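Inactive glucansucrase (Lactobacillus reuteri, PDB 5JBD) belongs to glycoside hydrolase family 70, whose members are built round a TIM-type beta/alpha barrel, and holds a calcium ion. Local coordinates at residues Q660-Y671 with T722-T733; Y707-L715 with G793-G801. One frame throughout, in Å; residues are numbered along the deposited sequence.

Contact 1. Residues Q660-Y671 with T722-T733; sequences QPEPTSVENHAY and TKYGSGEELANT
His669 and Glu729 meet through a histidine-carboxylate hydrogen bond, ND1 to OE1 at 2.8 Å and nearly straight at 170°. OE1 lies in the plane of the imidazole and receives the proton on its syn lone pair, with the carboxylate turned almost square to the ring. The same oxygen accepts Ser726 N from above the carboxylate plane, while Ser726 OG takes Glu729 N. Ser726 and Glu729 thus form a capping box that starts helix 727-739, and the histidine is tied to that helix start. Asn672 ND2 binds the other carboxylate oxygen.

Two further bonds end on backbone carbonyls: Tyr671 N donates to Tyr724 O at 3.1 Å, and Lys723 NZ reaches Gln660 O at 2.8 Å as well as Tyr703 O; a bend at chi3 (-74°) turns the ammonium group there. Water bridges Ala670 N to Lys723 O, and another joins Tyr671 OH to Thr722 OG1.

Helix 670-676 comes after parallel strand 652-654 and helix 727-739 after the next strand of that sheet, 688-691, so the contact joins the N-terminal ends of two helices of the barrel.

The aromatic rings carry the rest of the contact. That of Tyr671 is clasped on its two faces: Tyr724 CB stands 3.6 Å from the ring centroid on one, Leu730 CB 3.9 Å from it on the other. Gly725 passes close by, its CA 3.6 Å from Tyr671 CD2. The ring of Tyr724 is met at its edge by Gln660 OE1, 3.7 Å from CE1, and its hydroxyl binds Glu705 O.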
loop_
_atom_site.group_PDB
_atom_site.type_symbol
_atom_site.label_atom_id
_atom_site.label_comp_id
_atom_site.label_asym_id
_atom_site.label_seq_id
_atom_site.Cartn_x
_atom_site.Cartn_y
_atom_site.Cartn_z
ATOM N N GLN A 660 -0.699 6.693 -12.214
ATOM C CA GLN A 660 -0.814 6.152 -13.545
ATOM C C GLN A 660 -2.295 6.244 -13.932
ATOM O O GLN A 660 -3.155 5.908 -13.125
ATOM C CB GLN A 660 -0.325 4.703 -13.526
ATOM C CG GLN A 660 -0.035 4.099 -14.879
ATOM C CD GLN A 660 0.437 2.664 -14.767
ATOM O OE1 GLN A 660 1.193 2.297 -13.853
ATOM N NE2 GLN A 660 0.002 1.843 -15.705
ATOM N N PRO A 661 -2.594 6.745 -15.136
ATOM C CA PRO A 661 -3.999 6.897 -15.538
ATOM C C PRO A 661 -4.643 5.577 -15.977
ATOM O O PRO A 661 -3.940 4.620 -16.302
ATOM C CB PRO A 661 -3.904 7.839 -16.736
ATOM C CG PRO A 661 -2.620 7.462 -17.381
ATOM C CD PRO A 661 -1.678 7.157 -16.216
ATOM N N GLU A 662 -5.975 5.544 -16.005
ATOM C CA GLU A 662 -6.690 4.440 -16.639
ATOM C C GLU A 662 -6.346 4.474 -18.136
ATOM O O GLU A 662 -6.229 5.558 -18.713
ATOM C CB GLU A 662 -8.198 4.566 -16.410
ATOM C CG GLU A 662 -8.631 4.370 -14.960
ATOM C CD GLU A 662 -8.507 2.929 -14.450
ATOM O OE1 GLU A 662 -8.410 1.979 -15.262
ATOM O OE2 GLU A 662 -8.536 2.736 -13.215
ATOM N N PRO A 663 -6.110 3.301 -18.757
ATOM C CA PRO A 663 -5.685 3.289 -20.161
ATOM C C PRO A 663 -6.817 3.692 -21.108
ATOM O O PRO A 663 -7.975 3.319 -20.897
ATOM C CB PRO A 663 -5.281 1.836 -20.403
ATOM C CG PRO A 663 -6.127 1.066 -19.457
ATOM C CD PRO A 663 -6.300 1.934 -18.239
ATOM N N THR A 664 -6.471 4.428 -22.151
ATOM C CA THR A 664 -7.454 4.938 -23.117
ATOM C C THR A 664 -7.754 3.952 -24.256
ATOM O O THR A 664 -8.661 4.193 -25.054
ATOM C CB THR A 664 -6.974 6.280 -23.705
ATOM O OG1 THR A 664 -5.594 6.181 -24.091
ATOM C CG2 THR A 664 -7.128 7.385 -22.668
ATOM N N SER A 665 -6.989 2.864 -24.340
ATOM C CA SER A 665 -7.216 1.812 -25.320
ATOM C C SER A 665 -6.615 0.508 -24.809
ATOM O O SER A 665 -5.902 0.496 -23.796
ATOM C CB SER A 665 -6.566 2.172 -26.652
ATOM O OG SER A 665 -5.153 2.208 -26.534
ATOM N N VAL A 666 -6.889 -0.577 -25.529
ATOM C CA VAL A 666 -6.284 -1.879 -25.226
ATOM C C VAL A 666 -4.767 -1.829 -25.457
ATOM O O VAL A 666 -4.004 -2.340 -24.637
ATOM C CB VAL A 666 -6.943 -3.030 -26.040
ATOM C CG1 VAL A 666 -6.138 -4.328 -25.942
ATOM C CG2 VAL A 666 -8.373 -3.248 -25.560
ATOM N N GLU A 667 -4.342 -1.218 -26.563
ATOM C CA GLU A 667 -2.918 -1.052 -26.861
ATOM C C GLU A 667 -2.163 -0.336 -25.726
ATOM O O GLU A 667 -1.008 -0.659 -25.457
ATOM C CB GLU A 667 -2.744 -0.310 -28.189
ATOM C CG GLU A 667 -1.295 -0.109 -28.645
ATOM C CD GLU A 667 -1.194 0.542 -30.026
ATOM O OE1 GLU A 667 -1.950 0.142 -30.934
ATOM O OE2 GLU A 667 -0.363 1.457 -30.203
ATOM N N ASN A 668 -2.828 0.611 -25.060
ATOM C CA ASN A 668 -2.227 1.402 -23.970
ATOM C C ASN A 668 -2.265 0.733 -22.583
ATOM O O ASN A 668 -1.785 1.325 -21.612
ATOM C CB ASN A 668 -2.866 2.803 -23.892
ATOM C CG ASN A 668 -2.384 3.741 -24.992
ATOM O OD1 ASN A 668 -1.420 3.463 -25.698
ATOM N ND2 ASN A 668 -3.066 4.865 -25.138
ATOM N N HIS A 669 -2.826 -0.477 -22.481
ATOM C CA HIS A 669 -2.707 -1.269 -21.260
ATOM C C HIS A 669 -1.229 -1.412 -20.927
ATOM O O HIS A 669 -0.438 -1.801 -21.779
ATOM C CB HIS A 669 -3.297 -2.672 -21.435
ATOM C CG HIS A 669 -4.795 -2.715 -21.477
ATOM N ND1 HIS A 669 -5.499 -3.901 -21.468
ATOM C CD2 HIS A 669 -5.722 -1.730 -21.528
ATOM C CE1 HIS A 669 -6.793 -3.646 -21.493
ATOM N NE2 HIS A 669 -6.955 -2.334 -21.527
ATOM N N ALA A 670 -0.861 -1.109 -19.693
ATOM C CA ALA A 670 0.539 -1.220 -19.280
ATOM C C ALA A 670 1.117 -2.600 -19.627
ATOM O O ALA A 670 2.252 -2.689 -20.096
ATOM C CB ALA A 670 0.683 -0.930 -17.787
ATOM N N TYR A 671 0.324 -3.665 -19.452
ATOM C CA TYR A 671 0.818 -5.011 -19.755
ATOM C C TYR A 671 1.265 -5.128 -21.206
ATOM O O TYR A 671 2.334 -5.670 -21.480
ATOM C CB TYR A 671 -0.214 -6.100 -19.403
ATOM C CG TYR A 671 -0.521 -6.270 -17.909
ATOM C CD1 TYR A 671 0.423 -5.976 -16.924
ATOM C CD2 TYR A 671 -1.772 -6.707 -17.492
ATOM C CE1 TYR A 671 0.125 -6.101 -15.575
ATOM C CE2 TYR A 671 -2.074 -6.855 -16.149
ATOM C CZ TYR A 671 -1.102 -6.560 -15.185
ATOM O OH TYR A 671 -1.387 -6.690 -13.855
ATOM N N THR A 722 -7.955 -4.859 -14.969
ATOM C CA THR A 722 -7.540 -3.976 -13.883
ATOM C C THR A 722 -7.034 -2.709 -14.574
ATOM O O THR A 722 -7.142 -2.598 -15.800
ATOM C CB THR A 722 -6.429 -4.622 -13.028
ATOM O OG1 THR A 722 -5.242 -4.759 -13.819
ATOM C CG2 THR A 722 -6.894 -5.999 -12.513
ATOM N N LYS A 723 -6.474 -1.761 -13.829
ATOM C CA LYS A 723 -5.835 -0.615 -14.473
ATOM C C LYS A 723 -4.820 -1.074 -15.525
ATOM O O LYS A 723 -4.715 -0.468 -16.595
ATOM C CB LYS A 723 -5.146 0.308 -13.451
ATOM C CG LYS A 723 -4.664 1.631 -14.062
ATOM C CD LYS A 723 -3.807 2.463 -13.114
ATOM C CE LYS A 723 -4.637 3.124 -12.023
ATOM N NZ LYS A 723 -3.803 4.017 -11.178
ATOM N N TYR A 724 -4.099 -2.162 -15.221
ATOM C CA TYR A 724 -2.910 -2.574 -15.982
ATOM C C TYR A 724 -3.244 -3.441 -17.192
ATOM O O TYR A 724 -2.473 -3.489 -18.162
ATOM C CB TYR A 724 -1.910 -3.288 -15.039
ATOM C CG TYR A 724 -1.677 -2.493 -13.766
ATOM C CD1 TYR A 724 -0.961 -1.300 -13.795
ATOM C CD2 TYR A 724 -2.239 -2.893 -12.556
ATOM C CE1 TYR A 724 -0.771 -0.536 -12.644
ATOM C CE2 TYR A 724 -2.048 -2.152 -11.393
ATOM C CZ TYR A 724 -1.304 -0.968 -11.443
ATOM O OH TYR A 724 -1.142 -0.221 -10.302
ATOM N N GLY A 725 -4.386 -4.131 -17.126
ATOM C CA GLY A 725 -4.833 -5.047 -18.184
ATOM C C GLY A 725 -5.500 -6.295 -17.618
ATOM O O GLY A 725 -5.961 -6.300 -16.474
ATOM N N SER A 726 -5.605 -7.316 -18.472
ATOM C CA SER A 726 -6.190 -8.619 -18.128
ATOM C C SER A 726 -5.115 -9.593 -17.632
ATOM O O SER A 726 -3.909 -9.381 -17.831
ATOM C CB SER A 726 -6.878 -9.225 -19.350
ATOM O OG SER A 726 -5.942 -9.485 -20.389
ATOM N N GLY A 727 -5.585 -10.680 -17.027
ATOM C CA GLY A 727 -4.722 -11.760 -16.581
ATOM C C GLY A 727 -3.998 -12.430 -17.735
ATOM O O GLY A 727 -2.823 -12.804 -17.600
ATOM N N GLU A 728 -4.694 -12.585 -18.866
ATOM C CA GLU A 728 -4.092 -13.173 -20.068
ATOM C C GLU A 728 -2.946 -12.298 -20.567
ATOM O O GLU A 728 -1.884 -12.792 -20.942
ATOM C CB GLU A 728 -5.111 -13.325 -21.214
ATOM C CG GLU A 728 -4.790 -14.447 -22.150
ATOM C CD GLU A 728 -5.828 -14.616 -23.249
ATOM O OE1 GLU A 728 -7.032 -14.798 -22.951
ATOM O OE2 GLU A 728 -5.427 -14.568 -24.416
ATOM N N GLU A 729 -3.185 -10.994 -20.590
ATOM C CA GLU A 729 -2.145 -10.031 -20.975
ATOM C C GLU A 729 -0.940 -10.094 -20.011
ATOM O O GLU A 729 0.203 -10.176 -20.455
ATOM C CB GLU A 729 -2.732 -8.625 -21.046
ATOM C CG GLU A 729 -3.566 -8.370 -22.300
ATOM C CD GLU A 729 -4.370 -7.086 -22.252
ATOM O OE1 GLU A 729 -4.517 -6.490 -21.151
ATOM O OE2 GLU A 729 -4.881 -6.670 -23.324
ATOM N N LEU A 730 -1.221 -10.105 -18.706
ATOM C CA LEU A 730 -0.180 -10.248 -17.682
ATOM C C LEU A 730 0.717 -11.470 -17.939
ATOM O O LEU A 730 1.950 -11.359 -17.946
ATOM C CB LEU A 730 -0.793 -10.341 -16.279
ATOM C CG LEU A 730 0.165 -10.632 -15.107
ATOM C CD1 LEU A 730 1.296 -9.618 -15.043
ATOM C CD2 LEU A 730 -0.586 -10.637 -13.791
ATOM N N ALA A 731 0.103 -12.626 -18.170
ATOM C CA ALA A 731 0.880 -13.846 -18.419
ATOM C C ALA A 731 1.760 -13.751 -19.668
ATOM O O ALA A 731 2.910 -14.209 -19.654
ATOM C CB ALA A 731 -0.034 -15.059 -18.511
ATOM N N ASN A 732 1.225 -13.170 -20.747
ATOM C CA ASN A 732 2.021 -12.933 -21.957
ATOM C C ASN A 732 3.139 -11.922 -21.711
ATOM O O ASN A 732 4.234 -12.083 -22.235
ATOM C CB ASN A 732 1.142 -12.456 -23.120
ATOM C CG ASN A 732 0.375 -13.590 -23.775
ATOM O OD1 ASN A 732 0.840 -14.745 -23.852
ATOM N ND2 ASN A 732 -0.803 -13.273 -24.255
ATOM N N THR A 733 2.863 -10.906 -20.889
ATOM C CA THR A 733 3.872 -9.906 -20.526
ATOM C C THR A 733 5.018 -10.525 -19.722
ATOM O O THR A 733 6.189 -10.266 -20.008
ATOM C CB THR A 733 3.232 -8.729 -19.760
ATOM O OG1 THR A 733 2.202 -8.155 -20.576
ATOM C CG2 THR A 733 4.262 -7.659 -19.416
HETATM O O HOH W 1 -8.749 -0.577 -16.705
HETATM O O HOH W 2 -2.495 0.320 -18.131
HETATM O O HOH W 3 -3.982 -7.086 -13.258
#

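Contact 2. Residues Y707-L715 with G793-G801; sequences YSMTDRYNL and GGNGQETYG
The chain turns a corner at Thr710 and brings Asp711 and Tyr713 against the N-terminal end of helix 794-800 and the glycine before it, with CA atoms 4.9 Å apart for Asp711 and Gly793 and 4.8 Å apart for Tyr713 and Gly796. At the corner, Gly793 CA makes a CA-H...O contact with Thr710 O.

Asp711 carries the polar link. With CG anti to the backbone N (chi1 -168°), its carboxylate reaches across to the helix, where OD2 accepts Gly796 N at 3.0 Å on its syn lone pair; the bond is bent, at 141°. OD1 serves its own loop instead. Tyr713 N approaches it on the anti side and Asn714 N from above the carboxylate plane, so three backbone N-H groups hold the carboxylate. Because Gly796 has no side chain, its CA can lie 3.3 Å from Asp711 OD1. A water accepts from Arg712 N and donates to Gly793 O and Gln797 OE1, bridging the two segments beside the aspartate.

Tyr713 supplies the apolar side. Tyr800 CB sits over one face of its ring, 3.7 Å from the centroid, in a CH-pi contact. The two phenol rings are near parallel, 18° apart, but slid so far that they barely overlap. Gln797 OE1 comes to the edge of the Tyr713 ring in its plane, 3.5 Å from CE1, with the amide steeply inclined to the ring; Gln797 NE2 is held by Ile833 O and Glu254. Glu254 also binds Tyr713 OH, tying this corner to helix 249-263.

The Asp711 loop combines an Asx turn with an Asx motif, and its second carboxylate oxygen binds a backbone N-H near the N-terminal end of the helix following strand 784-791, an outer strand of the six-stranded antiparallel sheet.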
loop_
_atom_site.group_PDB
_atom_site.type_symbol
_atom_site.label_atom_id
_atom_site.label_comp_id
_atom_site.label_asym_id
_atom_site.label_seq_id
_atom_site.Cartn_x
_atom_site.Cartn_y
_atom_site.Cartn_z
ATOM N N TYR A 707 -3.410 -2.206 -4.272
ATOM C CA TYR A 707 -3.241 -2.472 -2.835
ATOM C C TYR A 707 -4.577 -2.510 -2.088
ATOM O O TYR A 707 -4.704 -3.218 -1.077
ATOM C CB TYR A 707 -2.319 -1.457 -2.144
ATOM C CG TYR A 707 -0.882 -1.426 -2.631
ATOM C CD1 TYR A 707 -0.032 -2.519 -2.422
ATOM C CD2 TYR A 707 -0.354 -0.297 -3.247
ATOM C CE1 TYR A 707 1.294 -2.487 -2.850
ATOM C CE2 TYR A 707 0.978 -0.258 -3.665
ATOM C CZ TYR A 707 1.798 -1.364 -3.463
ATOM O OH TYR A 707 3.134 -1.335 -3.858
ATOM N N SER A 708 -5.554 -1.741 -2.568
ATOM C CA SER A 708 -6.929 -1.818 -2.062
ATOM C C SER A 708 -7.678 -2.764 -2.989
ATOM O O SER A 708 -8.160 -2.338 -4.054
ATOM C CB SER A 708 -7.584 -0.438 -2.059
ATOM O OG SER A 708 -6.983 0.381 -1.077
ATOM N N MET A 709 -7.736 -4.044 -2.608
ATOM C CA MET A 709 -8.249 -5.094 -3.494
ATOM C C MET A 709 -9.399 -5.863 -2.858
ATOM O O MET A 709 -9.450 -6.031 -1.642
ATOM C CB MET A 709 -7.124 -6.038 -3.978
ATOM C CG MET A 709 -6.780 -7.242 -3.092
ATOM S SD MET A 709 -6.352 -6.758 -1.418
ATOM C CE MET A 709 -4.577 -6.527 -1.631
ATOM N N THR A 710 -10.321 -6.301 -3.717
ATOM C CA THR A 710 -11.488 -7.081 -3.339
ATOM C C THR A 710 -11.344 -8.563 -3.670
ATOM O O THR A 710 -12.153 -9.360 -3.199
ATOM C CB THR A 710 -12.745 -6.548 -4.073
ATOM O OG1 THR A 710 -12.538 -6.596 -5.498
ATOM C CG2 THR A 710 -13.025 -5.106 -3.671
ATOM N N ASP A 711 -10.360 -8.923 -4.505
ATOM C CA ASP A 711 -10.169 -10.311 -4.949
ATOM C C ASP A 711 -8.678 -10.575 -5.210
ATOM O O ASP A 711 -8.108 -10.032 -6.150
ATOM C CB ASP A 711 -11.015 -10.592 -6.216
ATOM C CG ASP A 711 -11.110 -12.076 -6.565
ATOM O OD1 ASP A 711 -10.143 -12.845 -6.324
ATOM O OD2 ASP A 711 -12.177 -12.502 -7.089
ATOM N N ARG A 712 -8.080 -11.423 -4.373
ATOM C CA ARG A 712 -6.640 -11.725 -4.407
ATOM C C ARG A 712 -6.224 -12.653 -5.552
ATOM O O ARG A 712 -5.034 -12.756 -5.860
ATOM C CB ARG A 712 -6.207 -12.392 -3.107
ATOM C CG ARG A 712 -6.159 -11.485 -1.890
ATOM C CD ARG A 712 -5.684 -12.311 -0.706
ATOM N NE ARG A 712 -5.306 -11.525 0.461
ATOM C CZ ARG A 712 -4.719 -12.030 1.552
ATOM N NH1 ARG A 712 -4.445 -13.331 1.647
ATOM N NH2 ARG A 712 -4.408 -11.223 2.555
ATOM N N TYR A 713 -7.189 -13.325 -6.175
ATOM C CA TYR A 713 -6.902 -14.276 -7.245
ATOM C C TYR A 713 -7.329 -13.837 -8.638
ATOM O O TYR A 713 -6.823 -14.387 -9.608
ATOM C CB TYR A 713 -7.531 -15.631 -6.915
ATOM C CG TYR A 713 -6.874 -16.296 -5.731
ATOM C CD1 TYR A 713 -7.313 -16.053 -4.428
ATOM C CD2 TYR A 713 -5.793 -17.152 -5.902
ATOM C CE1 TYR A 713 -6.695 -16.658 -3.340
ATOM C CE2 TYR A 713 -5.176 -17.763 -4.813
ATOM C CZ TYR A 713 -5.632 -17.514 -3.537
ATOM O OH TYR A 713 -4.996 -18.130 -2.478
ATOM N N ASN A 714 -8.256 -12.889 -8.747
ATOM C CA ASN A 714 -8.688 -12.391 -10.050
ATOM C C ASN A 714 -7.761 -11.242 -10.415
ATOM O O ASN A 714 -7.893 -10.148 -9.872
ATOM C CB ASN A 714 -10.163 -11.935 -9.987
ATOM C CG ASN A 714 -10.723 -11.503 -11.337
ATOM O OD1 ASN A 714 -9.996 -11.088 -12.244
ATOM N ND2 ASN A 714 -12.039 -11.628 -11.484
ATOM N N LEU A 715 -6.853 -11.477 -11.364
ATOM C CA LEU A 715 -5.942 -10.426 -11.853
ATOM C C LEU A 715 -6.435 -9.732 -13.136
ATOM O O LEU A 715 -5.641 -9.196 -13.911
ATOM C CB LEU A 715 -4.499 -10.954 -12.020
ATOM C CG LEU A 715 -3.621 -11.293 -10.783
ATOM C CD1 LEU A 715 -4.447 -11.712 -9.591
ATOM C CD2 LEU A 715 -2.461 -12.274 -10.994
ATOM N N GLY A 793 -14.425 -11.505 -0.972
ATOM C CA GLY A 793 -13.270 -12.158 -1.587
ATOM C C GLY A 793 -13.458 -12.483 -3.056
ATOM O O GLY A 793 -12.479 -12.815 -3.741
ATOM N N GLY A 794 -14.713 -12.424 -3.534
ATOM C CA GLY A 794 -15.036 -12.621 -4.939
ATOM C C GLY A 794 -15.048 -14.087 -5.304
ATOM O O GLY A 794 -14.770 -14.954 -4.468
ATOM N N ASN A 795 -15.331 -14.356 -6.575
ATOM C CA ASN A 795 -15.264 -15.711 -7.118
ATOM C C ASN A 795 -13.834 -16.259 -7.164
ATOM O O ASN A 795 -13.643 -17.480 -7.170
ATOM C CB ASN A 795 -15.910 -15.774 -8.504
ATOM C CG ASN A 795 -17.424 -15.575 -8.448
ATOM O OD1 ASN A 795 -18.070 -15.807 -7.409
ATOM N ND2 ASN A 795 -18.003 -15.163 -9.571
ATOM N N GLY A 796 -12.838 -15.376 -7.197
ATOM C CA GLY A 796 -11.438 -15.791 -7.100
ATOM C C GLY A 796 -11.139 -16.519 -5.799
ATOM O O GLY A 796 -10.539 -17.597 -5.806
ATOM N N GLN A 797 -11.553 -15.941 -4.680
ATOM C CA GLN A 797 -11.365 -16.612 -3.399
ATOM C C GLN A 797 -12.169 -17.918 -3.312
ATOM O O GLN A 797 -11.698 -18.907 -2.741
ATOM C CB GLN A 797 -11.733 -15.684 -2.235
ATOM C CG GLN A 797 -11.185 -16.153 -0.892
ATOM C CD GLN A 797 -9.657 -16.051 -0.797
ATOM O OE1 GLN A 797 -9.061 -15.087 -1.281
ATOM N NE2 GLN A 797 -9.030 -17.023 -0.152
ATOM N N GLU A 798 -13.377 -17.917 -3.880
ATOM C CA GLU A 798 -14.218 -19.121 -3.876
ATOM C C GLU A 798 -13.552 -20.238 -4.648
ATOM O O GLU A 798 -13.465 -21.344 -4.158
ATOM C CB GLU A 798 -15.613 -18.867 -4.481
ATOM C CG GLU A 798 -16.521 -17.967 -3.649
ATOM C CD GLU A 798 -17.160 -18.644 -2.449
ATOM O OE1 GLU A 798 -16.944 -19.868 -2.225
ATOM O OE2 GLU A 798 -17.870 -17.921 -1.699
ATOM N N THR A 799 -13.067 -19.939 -5.846
ATOM C CA THR A 799 -12.474 -20.956 -6.709
ATOM C C THR A 799 -11.072 -21.389 -6.257
ATOM O O THR A 799 -10.777 -22.581 -6.229
ATOM C CB THR A 799 -12.427 -20.471 -8.177
ATOM O OG1 THR A 799 -13.755 -20.196 -8.621
ATOM C CG2 THR A 799 -11.812 -21.524 -9.102
ATOM N N TYR A 800 -10.214 -20.428 -5.914
ATOM C CA TYR A 800 -8.782 -20.700 -5.715
ATOM C C TYR A 800 -8.325 -20.784 -4.262
ATOM O O TYR A 800 -7.235 -21.304 -3.985
ATOM C CB TYR A 800 -7.963 -19.650 -6.474
ATOM C CG TYR A 800 -8.227 -19.718 -7.958
ATOM C CD1 TYR A 800 -7.616 -20.681 -8.726
ATOM C CD2 TYR A 800 -9.120 -18.838 -8.587
ATOM C CE1 TYR A 800 -7.866 -20.770 -10.092
ATOM C CE2 TYR A 800 -9.384 -18.920 -9.955
ATOM C CZ TYR A 800 -8.751 -19.893 -10.698
ATOM O OH TYR A 800 -8.982 -20.003 -12.041
ATOM N N GLY A 801 -9.145 -20.287 -3.343
ATOM C CA GLY A 801 -8.785 -20.248 -1.941
ATOM C C GLY A 801 -8.574 -21.651 -1.419
ATOM O O GLY A 801 -9.485 -22.487 -1.475
HETATM O O HOH W 4 -9.706 -12.583 -2.450
#

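The two contacts interlock along the chain: 660-671 comes first, then 707-715, 722-733 and 793-801, so their segments alternate. Their centres lie about 18 Å apart, and they touch where Leu715 of contact 2 packs on Thr722 and Leu730 of contact 1. Contact 1 belongs to the helical layer of the barrel, joining helices 670-676 and 727-739. Contact 2 instead binds the long loop between strand 696-697 and helix 727-739 to helix 794-800, which follows strand 784-791 of the six-stranded antiparallel sheet. That loop thus touches helix 794-800 before leading into barrel helix 727-739. The calcium ion lies about 10 Å from the Arg712 side chain.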